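PDB 3HIN: putative 3-hydroxybutyryl-CoA dehydratase from Rhodopseudomonas palustris, which probably acts as a lyase of the enoyl-CoA hydratase/isomerase family, adding water to or removing it from the acyl chain of CoA thioesters. Local coordinates for residues Pro34-Ala39 / Asp76-Arg81; Arg60-His65 / Gln103-Pro108; Arg97-Ile102 / Leu122-Ala127; Pro108-Leu113 / Ala128-Ala133; Tyr138-Glu143 / Gly174-Ala179. All coordinates share one frame; numbering follows the deposited sequence.

Contact 1 of 5, residues Pro34-Ala39 / Asp76-Arg81; sequences PKKRNA and DLSELR
Lys36 reaches across to the loop at Asp76 and divides its ammonium between two oxygens. The sounder bond runs from Lys36 NZ to Ser78 OG at 3.1 Å. The other, from Lys36 NZ to Asp76 OD2 at 3.4 Å, is a long salt bridge and weak as a hydrogen bond. The lysine chain gets there by bending at three of its torsions, and Lys36 CE also lies near Asp76 OD2. Glu79 OE2 lies 4.1 Å from Lys36 NZ, too far for a salt bridge, and the main partner of Glu79 is Arg33, which also binds Asp76 OD2. With two cationic side chains around them, the two carboxylates would probably repel each other less.

Asp76 is held from its own side as well. Its CG stands anti to the backbone N (chi1 -166°), and OD1 accepts Ser78 N at 3.0 Å, on the anti side of the carboxylate and 30° out of its plane. Beside the charges lies a small apolar touch, Ala39 CB to Asp76 CB at 3.8 Å.

On its own side Ala39 closes a type I' turn, its N bonded to Lys36 O at 2.8 Å. The arrangement thus pairs a type I' beta turn with an Asx turn, joining the loops that follow strands 26-31 and 61-66. In crotonase relatives these two loops border the acyl-CoA site, and the same is probable here.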
# COMPACT_ATOMS: atom_id res chain seq x y z
N PRO A 34 26.85 9.31 22.97
CA PRO A 34 27.91 9.87 22.11
C PRO A 34 29.08 8.90 21.75
O PRO A 34 29.67 9.05 20.67
CB PRO A 34 28.38 11.12 22.90
CG PRO A 34 27.91 10.86 24.36
CD PRO A 34 26.62 10.12 24.20
N LYS A 35 29.36 7.92 22.59
CA LYS A 35 30.45 6.98 22.33
C LYS A 35 30.15 6.13 21.11
O LYS A 35 31.04 5.60 20.46
CB LYS A 35 30.73 6.10 23.55
CG LYS A 35 31.16 6.90 24.78
CD LYS A 35 32.00 6.06 25.79
CE LYS A 35 32.61 7.02 26.85
NZ LYS A 35 34.04 6.67 27.20
N LYS A 36 28.86 5.98 20.83
CA LYS A 36 28.46 5.36 19.58
C LYS A 36 27.63 6.29 18.69
O LYS A 36 26.69 5.84 18.02
CB LYS A 36 27.75 4.06 19.85
CG LYS A 36 26.94 4.07 21.11
CD LYS A 36 27.31 2.93 22.03
CE LYS A 36 27.74 1.68 21.28
NZ LYS A 36 27.40 0.47 22.05
N ARG A 37 27.99 7.57 18.68
CA ARG A 37 27.42 8.52 17.71
C ARG A 37 25.91 8.43 17.77
O ARG A 37 25.24 8.45 16.75
CB ARG A 37 27.94 8.25 16.27
CG ARG A 37 29.54 8.14 16.18
CD ARG A 37 30.04 8.10 14.69
NE ARG A 37 29.69 6.83 14.04
CZ ARG A 37 29.49 6.64 12.73
NH1 ARG A 37 29.59 7.65 11.85
NH2 ARG A 37 29.18 5.42 12.28
N ASN A 38 25.38 8.26 18.99
CA ASN A 38 23.95 8.36 19.19
C ASN A 38 23.21 7.30 18.40
O ASN A 38 22.06 7.49 17.93
CB ASN A 38 23.47 9.79 18.83
CG ASN A 38 23.99 10.85 19.81
OD1 ASN A 38 24.34 10.53 20.97
ND2 ASN A 38 24.10 12.12 19.34
N ALA A 39 23.89 6.17 18.20
CA ALA A 39 23.26 5.00 17.69
C ALA A 39 21.95 4.71 18.45
O ALA A 39 21.92 4.63 19.68
CB ALA A 39 24.23 3.80 17.81
N ASP A 76 22.22 0.75 16.28
CA ASP A 76 23.36 0.22 17.03
C ASP A 76 23.77 -1.17 16.51
O ASP A 76 23.10 -2.21 16.75
CB ASP A 76 23.09 0.20 18.55
CG ASP A 76 24.38 -0.02 19.40
OD1 ASP A 76 25.40 -0.51 18.82
OD2 ASP A 76 24.36 0.32 20.63
N LEU A 77 24.90 -1.17 15.82
CA LEU A 77 25.36 -2.34 15.14
C LEU A 77 26.02 -3.33 16.11
O LEU A 77 26.16 -4.51 15.80
CB LEU A 77 26.27 -1.92 13.96
CG LEU A 77 25.54 -1.17 12.81
CD1 LEU A 77 26.41 -1.15 11.54
CD2 LEU A 77 24.14 -1.77 12.46
N SER A 78 26.35 -2.86 17.30
CA SER A 78 26.81 -3.74 18.39
C SER A 78 25.67 -4.38 19.17
O SER A 78 25.88 -5.16 20.09
CB SER A 78 27.71 -2.95 19.38
OG SER A 78 27.01 -1.88 20.04
N GLU A 79 24.44 -4.02 18.86
CA GLU A 79 23.34 -4.44 19.68
C GLU A 79 22.30 -5.16 18.84
O GLU A 79 21.14 -5.23 19.23
CB GLU A 79 22.78 -3.23 20.42
CG GLU A 79 23.59 -2.86 21.69
CD GLU A 79 23.00 -1.71 22.56
OE1 GLU A 79 21.75 -1.52 22.63
OE2 GLU A 79 23.82 -1.02 23.23
N LEU A 80 22.71 -5.66 17.68
CA LEU A 80 21.82 -6.50 16.89
C LEU A 80 21.29 -7.67 17.68
O LEU A 80 22.03 -8.39 18.34
CB LEU A 80 22.51 -7.08 15.66
CG LEU A 80 22.68 -6.14 14.48
CD1 LEU A 80 23.99 -5.40 14.67
CD2 LEU A 80 22.68 -6.96 13.22
N ARG A 81 19.99 -7.84 17.57
CA ARG A 81 19.32 -8.95 18.16
C ARG A 81 18.76 -9.77 16.99
O ARG A 81 18.18 -9.22 16.04
CB ARG A 81 18.21 -8.44 19.03
CG ARG A 81 18.17 -9.09 20.32
CD ARG A 81 16.76 -9.11 20.82
NE ARG A 81 16.31 -7.78 21.20
CZ ARG A 81 16.64 -7.16 22.33
NH1 ARG A 81 16.17 -5.94 22.56
NH2 ARG A 81 17.43 -7.76 23.22

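Contact 2 of 5, residues Arg60-His65 / Gln103-Pro108; sequences RAVVIH and QYCRVP
Val62 N donates to Pro108 O at 3.1 Å, a bond bent only a little (162° at the hydrogen) and lying in the carbonyl plane. The same oxygen takes a CA-H...O contact from Ala61 CA at 3.6 Å, so one carbonyl meets two consecutive residues of the strand. Pro108 is the last residue before strand 109-113, and this bond opens the pairing that Val62 carries on with Ile110.

Val107 packs against three consecutive residues, Arg60, Ala61 and Val62. Its CB rests against Arg60 O at 3.6 Å, and CG1 leans on Arg60 CA. With Val107 CG1 anti to the carbonyl carbon (chi1 -62°), Val107 CG2 falls between the backbone N and the carbonyl carbon and meets Val62 CG2 at 3.8 Å while also lying beside Ala61 CA; the two valines cross at about a right angle.

The contact is one end of a beta-alpha-beta crossover: strand 61-66 leads through a long loop into helix 85-103, and the chain returns through residues 104-108 to lay strand 109-113 parallel beside it.

Within that return, Cys105 turns inward and its SG comes to 4.2 Å from Val62 CG2. The Cys105 sulfur also accepts a weak hydrogen bond from Val107 N at 3.7 Å, within the return segment and next to the valine pair. The ring of Pro108 adds its CD, 3.8 Å from Arg60 O. Toward the surface the guanidinium groups lead elsewhere, Arg60 NE to Ala209 O and Arg106 to the carbonyls of Ile55 and Ile59, while helices 197-208 and 213-228 pack on Pro108.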
# COMPACT_ATOMS: atom_id res chain seq x y z
N ARG A 60 5.32 24.20 23.82
CA ARG A 60 4.78 24.58 22.51
C ARG A 60 5.68 24.25 21.32
O ARG A 60 5.30 24.54 20.20
CB ARG A 60 4.26 26.03 22.48
CG ARG A 60 3.12 26.28 23.50
CD ARG A 60 2.43 27.65 23.34
NE ARG A 60 3.36 28.73 23.66
CZ ARG A 60 3.73 29.11 24.89
NH1 ARG A 60 3.23 28.51 26.00
NH2 ARG A 60 4.62 30.10 25.01
N ALA A 61 6.82 23.62 21.57
CA ALA A 61 7.71 23.08 20.57
C ALA A 61 8.67 22.09 21.20
O ALA A 61 8.92 22.11 22.42
CB ALA A 61 8.49 24.20 19.86
N VAL A 62 9.20 21.22 20.33
CA VAL A 62 10.16 20.20 20.66
C VAL A 62 11.34 20.35 19.73
O VAL A 62 11.15 20.33 18.51
CB VAL A 62 9.63 18.74 20.47
CG1 VAL A 62 10.68 17.78 20.96
CG2 VAL A 62 8.39 18.51 21.24
N VAL A 63 12.55 20.48 20.28
CA VAL A 63 13.80 20.38 19.49
C VAL A 63 14.48 19.06 19.85
O VAL A 63 14.78 18.82 21.03
CB VAL A 63 14.75 21.54 19.82
CG1 VAL A 63 16.14 21.29 19.24
CG2 VAL A 63 14.15 22.84 19.21
N ILE A 64 14.72 18.21 18.85
CA ILE A 64 15.52 17.03 19.04
C ILE A 64 16.92 17.24 18.46
O ILE A 64 17.08 17.71 17.34
CB ILE A 64 14.94 15.86 18.34
CG1 ILE A 64 13.54 15.60 18.82
CG2 ILE A 64 15.86 14.58 18.54
CD1 ILE A 64 12.87 14.54 17.96
N HIS A 65 17.93 16.90 19.23
CA HIS A 65 19.27 17.30 18.86
C HIS A 65 20.27 16.28 19.35
O HIS A 65 19.90 15.43 20.10
CB HIS A 65 19.58 18.68 19.44
CG HIS A 65 19.61 18.74 20.93
ND1 HIS A 65 20.77 18.97 21.65
CD2 HIS A 65 18.61 18.67 21.84
CE1 HIS A 65 20.49 18.97 22.94
NE2 HIS A 65 19.18 18.81 23.08
N GLN A 103 5.85 12.61 14.22
CA GLN A 103 5.02 13.07 13.11
C GLN A 103 3.71 13.71 13.57
O GLN A 103 3.35 14.80 13.10
CB GLN A 103 4.62 11.88 12.17
CG GLN A 103 3.84 12.38 10.87
CD GLN A 103 3.71 11.27 9.80
OE1 GLN A 103 4.28 10.19 9.94
NE2 GLN A 103 2.97 11.55 8.71
N TYR A 104 3.01 13.03 14.49
CA TYR A 104 1.68 13.43 14.88
C TYR A 104 1.74 14.11 16.23
O TYR A 104 0.74 14.19 16.94
CB TYR A 104 0.66 12.24 14.85
CG TYR A 104 0.54 11.67 13.47
CD1 TYR A 104 1.09 10.41 13.14
CD2 TYR A 104 -0.02 12.45 12.43
CE1 TYR A 104 1.02 9.91 11.82
CE2 TYR A 104 -0.10 11.97 11.12
CZ TYR A 104 0.40 10.67 10.84
OH TYR A 104 0.33 10.17 9.52
N CYS A 105 2.91 14.63 16.58
CA CYS A 105 3.04 15.38 17.84
C CYS A 105 2.07 16.59 17.84
O CYS A 105 1.85 17.23 16.81
CB CYS A 105 4.49 15.87 17.99
SG CYS A 105 4.93 16.69 19.59
N ARG A 106 1.55 16.95 18.99
CA ARG A 106 0.63 18.06 18.99
C ARG A 106 1.32 19.42 18.79
O ARG A 106 0.70 20.40 18.32
CB ARG A 106 -0.27 18.06 20.21
CG ARG A 106 0.40 18.42 21.40
CD ARG A 106 -0.59 19.00 22.50
NE ARG A 106 0.23 19.01 23.73
CZ ARG A 106 1.01 20.02 24.10
NH1 ARG A 106 0.98 21.14 23.41
NH2 ARG A 106 1.76 19.95 25.17
N VAL A 107 2.60 19.47 19.05
CA VAL A 107 3.37 20.66 18.71
C VAL A 107 4.44 20.39 17.67
O VAL A 107 4.81 19.22 17.43
CB VAL A 107 4.01 21.24 19.98
CG1 VAL A 107 2.88 21.64 20.93
CG2 VAL A 107 5.01 20.23 20.61
N PRO A 108 4.96 21.46 17.03
CA PRO A 108 5.95 21.09 15.99
C PRO A 108 7.27 20.59 16.58
O PRO A 108 7.73 21.08 17.61
CB PRO A 108 6.22 22.38 15.25
CG PRO A 108 5.31 23.45 15.86
CD PRO A 108 4.47 22.86 16.91

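Contact 3 of 5, residues Arg97-Ile102 / Leu122-Ala127; sequences RVFDKI and LELACA
Ile102 and Ala127 mark the tight end, where the helices come nearest. Ala127 CB sits 3.8 Å from Ile102 CB, and Ile102 CG2 slides in beside Ala127 O at 3.5 Å. Leu124 crosses Ile102 and Phe99 at about a right angle to each, but its CD1 is modelled too near both of them, so the exact spacing there is doubtful. Phe99, with CG anti to the carbonyl carbon (chi1 -69°), sends its ring to the other helix: CZ reaches Leu124 CA at 3.6 Å, and Glu123 O lies over one face.

Toward the Glu123 side the fit is looser: Glu123 CB stands 4.1 Å from Phe99 CE2, while the Glu123 carboxylate leads away to the backbone nitrogens of Gly152 and Gly154. On the outer side of helix 97-102, Arg97 grips Asp100 OD1 side-on, with NE at 3.0 Å and NH1 at 2.9 Å, the oxygen in the guanidinium plane. The axes of the two short helical segments come within 9.3 Å, their N-to-C directions 36° apart.

The polar ends thus find partners within one helix or at the nitrogens of Gly152 and Gly154, and what joins the two segments is apolar contact, dependent on shape rather than charge.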
# COMPACT_ATOMS: atom_id res chain seq x y z
N ARG A 97 5.83 3.11 15.96
CA ARG A 97 4.96 3.75 16.93
C ARG A 97 5.68 4.89 17.64
O ARG A 97 5.04 5.91 18.01
CB ARG A 97 4.39 2.76 17.96
CG ARG A 97 3.58 1.64 17.35
CD ARG A 97 2.18 2.10 16.76
NE ARG A 97 2.29 2.80 15.45
CZ ARG A 97 2.45 2.19 14.28
NH1 ARG A 97 2.54 2.93 13.17
NH2 ARG A 97 2.57 0.86 14.20
N VAL A 98 7.00 4.76 17.79
CA VAL A 98 7.78 5.84 18.36
C VAL A 98 7.74 7.06 17.40
O VAL A 98 7.46 8.14 17.80
CB VAL A 98 9.26 5.47 18.56
CG1 VAL A 98 10.03 6.72 19.02
CG2 VAL A 98 9.46 4.25 19.54
N PHE A 99 8.01 6.84 16.11
CA PHE A 99 8.04 7.98 15.17
C PHE A 99 6.68 8.62 14.94
O PHE A 99 6.60 9.79 14.54
CB PHE A 99 8.67 7.55 13.85
CG PHE A 99 10.14 7.24 13.96
CD1 PHE A 99 10.90 7.81 14.99
CD2 PHE A 99 10.78 6.39 13.03
CE1 PHE A 99 12.31 7.54 15.11
CE2 PHE A 99 12.16 6.11 13.13
CZ PHE A 99 12.92 6.73 14.15
N ASP A 100 5.60 7.85 15.14
CA ASP A 100 4.27 8.46 15.03
C ASP A 100 4.16 9.58 16.07
O ASP A 100 3.48 10.58 15.84
CB ASP A 100 3.15 7.44 15.30
CG ASP A 100 2.77 6.62 14.08
OD1 ASP A 100 2.22 5.55 14.33
OD2 ASP A 100 3.03 6.97 12.88
N LYS A 101 4.78 9.42 17.24
CA LYS A 101 4.67 10.49 18.27
C LYS A 101 5.45 11.74 17.85
O LYS A 101 5.25 12.79 18.39
CB LYS A 101 5.23 10.00 19.60
CG LYS A 101 4.59 8.71 20.08
CD LYS A 101 3.16 8.91 20.40
CE LYS A 101 2.80 8.09 21.67
NZ LYS A 101 1.48 8.59 22.22
N ILE A 102 6.38 11.61 16.91
CA ILE A 102 7.02 12.78 16.34
C ILE A 102 6.13 13.40 15.25
O ILE A 102 5.73 14.55 15.33
CB ILE A 102 8.33 12.39 15.69
CG1 ILE A 102 9.20 11.60 16.70
CG2 ILE A 102 9.07 13.65 15.19
CD1 ILE A 102 10.72 11.48 16.27
N LEU A 122 18.49 9.04 9.93
CA LEU A 122 17.81 9.85 8.88
C LEU A 122 16.28 9.69 9.06
O LEU A 122 15.54 10.64 8.98
CB LEU A 122 18.29 9.44 7.46
CG LEU A 122 17.73 10.17 6.22
CD1 LEU A 122 17.80 11.67 6.48
CD2 LEU A 122 18.61 9.83 5.03
N GLU A 123 15.84 8.48 9.37
CA GLU A 123 14.41 8.17 9.49
C GLU A 123 13.80 8.97 10.65
O GLU A 123 12.73 9.58 10.50
CB GLU A 123 14.20 6.67 9.67
CG GLU A 123 14.60 5.91 8.39
CD GLU A 123 14.41 4.38 8.50
OE1 GLU A 123 15.22 3.77 9.20
OE2 GLU A 123 13.47 3.79 7.91
N LEU A 124 14.54 9.05 11.74
CA LEU A 124 14.20 9.90 12.88
C LEU A 124 14.05 11.37 12.42
O LEU A 124 13.06 12.03 12.70
CB LEU A 124 15.34 9.83 13.87
CG LEU A 124 15.16 10.66 15.12
CD1 LEU A 124 13.75 10.35 15.53
CD2 LEU A 124 16.11 10.11 16.22
N ALA A 125 15.08 11.86 11.74
CA ALA A 125 15.05 13.19 11.21
C ALA A 125 13.88 13.39 10.30
O ALA A 125 13.29 14.48 10.30
CB ALA A 125 16.34 13.51 10.44
N CYS A 126 13.54 12.38 9.52
CA CYS A 126 12.40 12.51 8.58
C CYS A 126 11.06 12.70 9.27
O CYS A 126 10.13 13.29 8.67
CB CYS A 126 12.32 11.34 7.60
SG CYS A 126 13.66 11.59 6.39
N ALA A 127 10.92 12.12 10.47
CA ALA A 127 9.67 12.18 11.18
C ALA A 127 9.42 13.58 11.68
O ALA A 127 8.25 13.96 11.84
CB ALA A 127 9.63 11.15 12.33

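Contact 4 of 5, residues Pro108-Leu113 / Ala128-Ala133; sequences PVIAAL and AHIRVA
His129 meets the start of strand 109-113 at Val109, and its side chain touches that strand atom by atom. His129 CB touches Val109 O at 3.6 Å, and CG stays near the N and O of Val109. Chi1 (-53°) sets CG anti to the carbonyl carbon, and chi2 (115°) turns His129 ND1 to Val109 N, which it accepts at 2.9 Å, nearly straight (171°) and close to the ring plane. His129 CE1 reaches Val109 CG2 at 4.0 Å, and at the tip NE2 bonds to Gln103 O. An alanine here would probably leave Val109 N and Gln103 O without their ring partner and the segment before strand 130-134 freer to move.

Val109 O is gripped twice, by His129 N at 2.9 Å and Ile130 N at 3.2 Å. Regular parallel pairing follows, with Ile130 O and Ala111 O bonded in turn, up to a short Leu113 N to Val132 O at 2.6 Å. On one face Ile110 CG2 meets Val132 CG2 at 4.0 Å, side by side; on the other Leu113 CD1 lies beside Arg131 CB at 3.8 Å.

The pair sits inside the main sheet, between strands 61-66 and 190-192. Helix 197-208 covers the Ile110 and Val132 face, while Arg131 on the opposite face reaches back to Ala125 O of helix 120-127.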
# COMPACT_ATOMS: atom_id res chain seq x y z
N PRO A 108 4.96 21.46 17.03
CA PRO A 108 5.95 21.09 15.99
C PRO A 108 7.27 20.59 16.58
O PRO A 108 7.73 21.08 17.61
CB PRO A 108 6.22 22.38 15.25
CG PRO A 108 5.31 23.45 15.86
CD PRO A 108 4.47 22.86 16.91
N VAL A 109 7.87 19.65 15.85
CA VAL A 109 9.16 19.08 16.21
C VAL A 109 10.22 19.53 15.22
O VAL A 109 10.05 19.40 13.98
CB VAL A 109 9.08 17.58 16.21
CG1 VAL A 109 10.43 16.96 16.61
CG2 VAL A 109 7.97 17.12 17.14
N ILE A 110 11.33 20.06 15.77
CA ILE A 110 12.42 20.53 14.97
C ILE A 110 13.62 19.65 15.27
O ILE A 110 13.96 19.48 16.42
CB ILE A 110 12.73 22.07 15.29
CG1 ILE A 110 11.47 22.93 15.08
CG2 ILE A 110 13.90 22.62 14.42
CD1 ILE A 110 11.02 23.62 16.31
N ALA A 111 14.29 19.15 14.24
CA ALA A 111 15.51 18.35 14.45
C ALA A 111 16.75 19.19 14.07
O ALA A 111 16.81 19.76 12.98
CB ALA A 111 15.44 17.08 13.60
N ALA A 112 17.71 19.28 14.99
CA ALA A 112 18.93 20.00 14.75
C ALA A 112 19.93 18.99 14.26
O ALA A 112 20.26 18.05 15.00
CB ALA A 112 19.39 20.71 16.09
N LEU A 113 20.35 19.09 12.99
CA LEU A 113 21.21 18.05 12.40
C LEU A 113 22.70 18.46 12.31
O LEU A 113 23.03 19.57 11.96
CB LEU A 113 20.68 17.64 11.04
CG LEU A 113 19.17 17.35 10.99
CD1 LEU A 113 18.82 16.98 9.56
CD2 LEU A 113 18.78 16.21 11.92
N ALA A 128 10.51 14.35 11.90
CA ALA A 128 10.41 15.73 12.39
C ALA A 128 9.73 16.58 11.33
O ALA A 128 9.72 16.21 10.16
CB ALA A 128 11.75 16.27 12.65
N HIS A 129 9.15 17.70 11.75
CA HIS A 129 8.48 18.61 10.83
C HIS A 129 9.39 19.54 10.13
O HIS A 129 9.14 19.88 8.98
CB HIS A 129 7.41 19.41 11.58
CG HIS A 129 6.49 18.54 12.31
ND1 HIS A 129 6.40 18.52 13.68
CD2 HIS A 129 5.70 17.53 11.87
CE1 HIS A 129 5.55 17.57 14.05
NE2 HIS A 129 5.12 16.96 12.97
N ILE A 130 10.40 20.03 10.84
CA ILE A 130 11.44 20.94 10.29
C ILE A 130 12.82 20.38 10.67
O ILE A 130 13.01 19.90 11.78
CB ILE A 130 11.28 22.31 10.89
CG1 ILE A 130 9.91 22.90 10.51
CG2 ILE A 130 12.48 23.31 10.57
CD1 ILE A 130 9.61 24.16 11.32
N ARG A 131 13.77 20.48 9.78
CA ARG A 131 15.13 20.04 10.06
C ARG A 131 15.97 21.27 9.80
O ARG A 131 15.69 22.03 8.82
CB ARG A 131 15.52 18.85 9.12
CG ARG A 131 14.92 17.47 9.45
CD ARG A 131 14.78 16.55 8.21
NE ARG A 131 13.82 17.16 7.29
CZ ARG A 131 12.50 17.20 7.51
NH1 ARG A 131 11.68 17.89 6.66
NH2 ARG A 131 11.95 16.56 8.55
N VAL A 132 16.98 21.50 10.66
CA VAL A 132 17.98 22.51 10.47
C VAL A 132 19.31 21.75 10.45
O VAL A 132 19.59 20.94 11.38
CB VAL A 132 18.02 23.54 11.62
CG1 VAL A 132 18.94 24.65 11.24
CG2 VAL A 132 16.67 24.10 11.91
N ALA A 133 20.07 21.97 9.38
CA ALA A 133 21.32 21.28 9.18
C ALA A 133 22.50 22.26 9.28
O ALA A 133 22.54 23.26 8.56
CB ALA A 133 21.34 20.52 7.86

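Contact 5 of 5, residues Tyr138-Glu143 / Gly174-Ala179; sequences YYALPE and GRVYSA
Tyr139 and Tyr138 leave strand 138-140 on opposite faces, and each meets a different part of the facing strand. The Tyr139 ring comes edge-on to Ser178 O, which lies near the ring plane 3.7 Å from CE2. Its CD2 also reaches Tyr177 CB at 4.1 Å. At the far end a water bridges the two segments, 2.9 Å from Tyr139 OH, and donates to Ala179 O. Phe187 stacks on the same ring. An alanine in place of Tyr139 would probably leave a gap beside Phe187 and deprive that water of its phenolic partner.

On the other face Tyr138 and Val176 lie side by side, pointing the same way, with Tyr138 CD1 4.0 Å from Val176 CG1. Tyr138 CG takes the crowded position between the backbone N and the carbonyl carbon (chi1 59°), and from there the ring lies beside Val176. Val176 turns its second methyl to Ala140 CB.

Tyr177 directs its own ring away, its hydroxyl bonding to Arg166 and lying over a face of the Arg175 guanidinium. Between the side chains the backbones exchange Tyr139 N to Tyr177 O at 2.9 Å and Tyr177 N to Tyr139 O at 3.1 Å. Past this hydrogen-bonded pair, a second water joins Leu141 N (2.7 Å) to Arg175 O.

Ser178 then caps helix 179-185. This short antiparallel pairing forms one edge of a small three-strand sheet with strand 116-118, set apart from the main sheet of the crotonase fold.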
# COMPACT_ATOMS: atom_id res chain seq x y z
N TYR A 138 25.66 15.03 7.42
CA TYR A 138 25.73 14.28 6.16
C TYR A 138 24.76 13.11 6.23
O TYR A 138 24.50 12.59 7.31
CB TYR A 138 27.16 13.81 5.85
CG TYR A 138 27.78 12.91 6.89
CD1 TYR A 138 27.69 11.54 6.78
CD2 TYR A 138 28.47 13.43 8.00
CE1 TYR A 138 28.25 10.70 7.72
CE2 TYR A 138 29.08 12.59 8.96
CZ TYR A 138 28.95 11.22 8.80
OH TYR A 138 29.49 10.34 9.69
N TYR A 139 24.23 12.74 5.06
CA TYR A 139 23.05 11.87 4.95
C TYR A 139 23.39 10.63 4.14
O TYR A 139 24.14 10.71 3.12
CB TYR A 139 21.96 12.58 4.19
CG TYR A 139 21.58 13.92 4.76
CD1 TYR A 139 20.80 14.00 5.93
CD2 TYR A 139 22.03 15.10 4.16
CE1 TYR A 139 20.47 15.20 6.48
CE2 TYR A 139 21.70 16.37 4.71
CZ TYR A 139 20.90 16.39 5.86
OH TYR A 139 20.54 17.57 6.43
N ALA A 140 22.88 9.50 4.62
CA ALA A 140 23.10 8.25 3.93
C ALA A 140 22.16 7.19 4.42
O ALA A 140 21.67 7.24 5.58
CB ALA A 140 24.54 7.76 4.11
N LEU A 141 21.93 6.22 3.53
CA LEU A 141 21.24 5.00 3.88
C LEU A 141 22.13 3.80 3.57
O LEU A 141 21.99 3.18 2.53
CB LEU A 141 19.95 4.89 3.10
CG LEU A 141 18.98 5.99 3.46
CD1 LEU A 141 17.98 6.03 2.30
CD2 LEU A 141 18.30 5.78 4.79
N PRO A 142 23.07 3.48 4.48
CA PRO A 142 24.08 2.43 4.23
C PRO A 142 23.54 1.00 4.33
O PRO A 142 24.26 0.06 4.09
CB PRO A 142 25.07 2.66 5.37
CG PRO A 142 24.12 2.94 6.51
CD PRO A 142 23.26 4.05 5.83
N GLU A 143 22.28 0.87 4.67
CA GLU A 143 21.67 -0.44 4.98
C GLU A 143 21.72 -1.45 3.85
O GLU A 143 21.92 -2.67 4.10
CB GLU A 143 20.19 -0.31 5.45
CG GLU A 143 19.46 0.98 5.07
CD GLU A 143 19.59 2.02 6.18
OE1 GLU A 143 20.66 2.62 6.28
OE2 GLU A 143 18.65 2.17 7.00
N GLY A 174 24.88 3.60 -1.99
CA GLY A 174 25.46 4.15 -0.74
C GLY A 174 25.82 5.62 -0.88
O GLY A 174 26.73 6.10 -0.17
N ARG A 175 25.16 6.34 -1.80
CA ARG A 175 25.54 7.72 -2.02
C ARG A 175 25.35 8.54 -0.74
O ARG A 175 24.35 8.36 -0.05
CB ARG A 175 24.70 8.35 -3.07
CG ARG A 175 25.11 9.77 -3.35
CD ARG A 175 24.59 10.12 -4.68
NE ARG A 175 25.03 11.39 -5.22
CZ ARG A 175 24.49 11.85 -6.34
NH1 ARG A 175 23.59 11.07 -6.94
NH2 ARG A 175 24.84 13.01 -6.87
N VAL A 176 26.32 9.42 -0.46
CA VAL A 176 26.23 10.35 0.66
C VAL A 176 26.01 11.79 0.15
O VAL A 176 26.51 12.19 -0.90
CB VAL A 176 27.51 10.25 1.52
CG1 VAL A 176 27.43 11.12 2.78
CG2 VAL A 176 27.86 8.73 1.85
N TYR A 177 25.24 12.57 0.92
CA TYR A 177 24.98 13.96 0.65
C TYR A 177 25.49 14.81 1.84
O TYR A 177 25.27 14.47 3.02
CB TYR A 177 23.48 14.12 0.48
CG TYR A 177 22.90 13.62 -0.89
CD1 TYR A 177 23.23 14.28 -2.08
CD2 TYR A 177 22.07 12.54 -0.99
CE1 TYR A 177 22.70 13.88 -3.33
CE2 TYR A 177 21.55 12.11 -2.23
CZ TYR A 177 21.87 12.80 -3.39
OH TYR A 177 21.42 12.44 -4.62
N SER A 178 26.17 15.91 1.55
CA SER A 178 26.47 16.89 2.59
C SER A 178 25.23 17.71 2.99
O SER A 178 24.17 17.68 2.34
CB SER A 178 27.59 17.88 2.09
OG SER A 178 27.16 18.51 0.87
N ALA A 179 25.41 18.50 4.04
CA ALA A 179 24.38 19.44 4.46
C ALA A 179 24.06 20.44 3.32
O ALA A 179 22.91 20.72 3.05
CB ALA A 179 24.87 20.14 5.67
O HOH W 1 20.66 19.70 4.54
O HOH W 2 23.23 6.07 1.21

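Contacts 2 and 4 share Pro108 and lie 9 Å apart between centres; Val62 O to Ile110 N, 2.8 Å, joins their strands, and Gln103 O to His129 NE2, also 2.8 Å, ties the end of helix 85-103 to contact 4. Contact 3 is laid over this sheet about 11 Å from either centre, with Ala125 O 3.0 Å from Arg131 NH2. Contact 5 meets contact 4 through Tyr139 OH, 3.6 Å from Leu113 CD1, and contact 3 through Leu122. Contact 1 has its centre 25 Å from that of contact 2, but its Arg37 NH1 touches Tyr138 OH of contact 5 at 3.4 Å. As in crotonase relatives, the acyl-CoA pocket probably lies between the loop of contact 1 and helix 120-127 of contact 3.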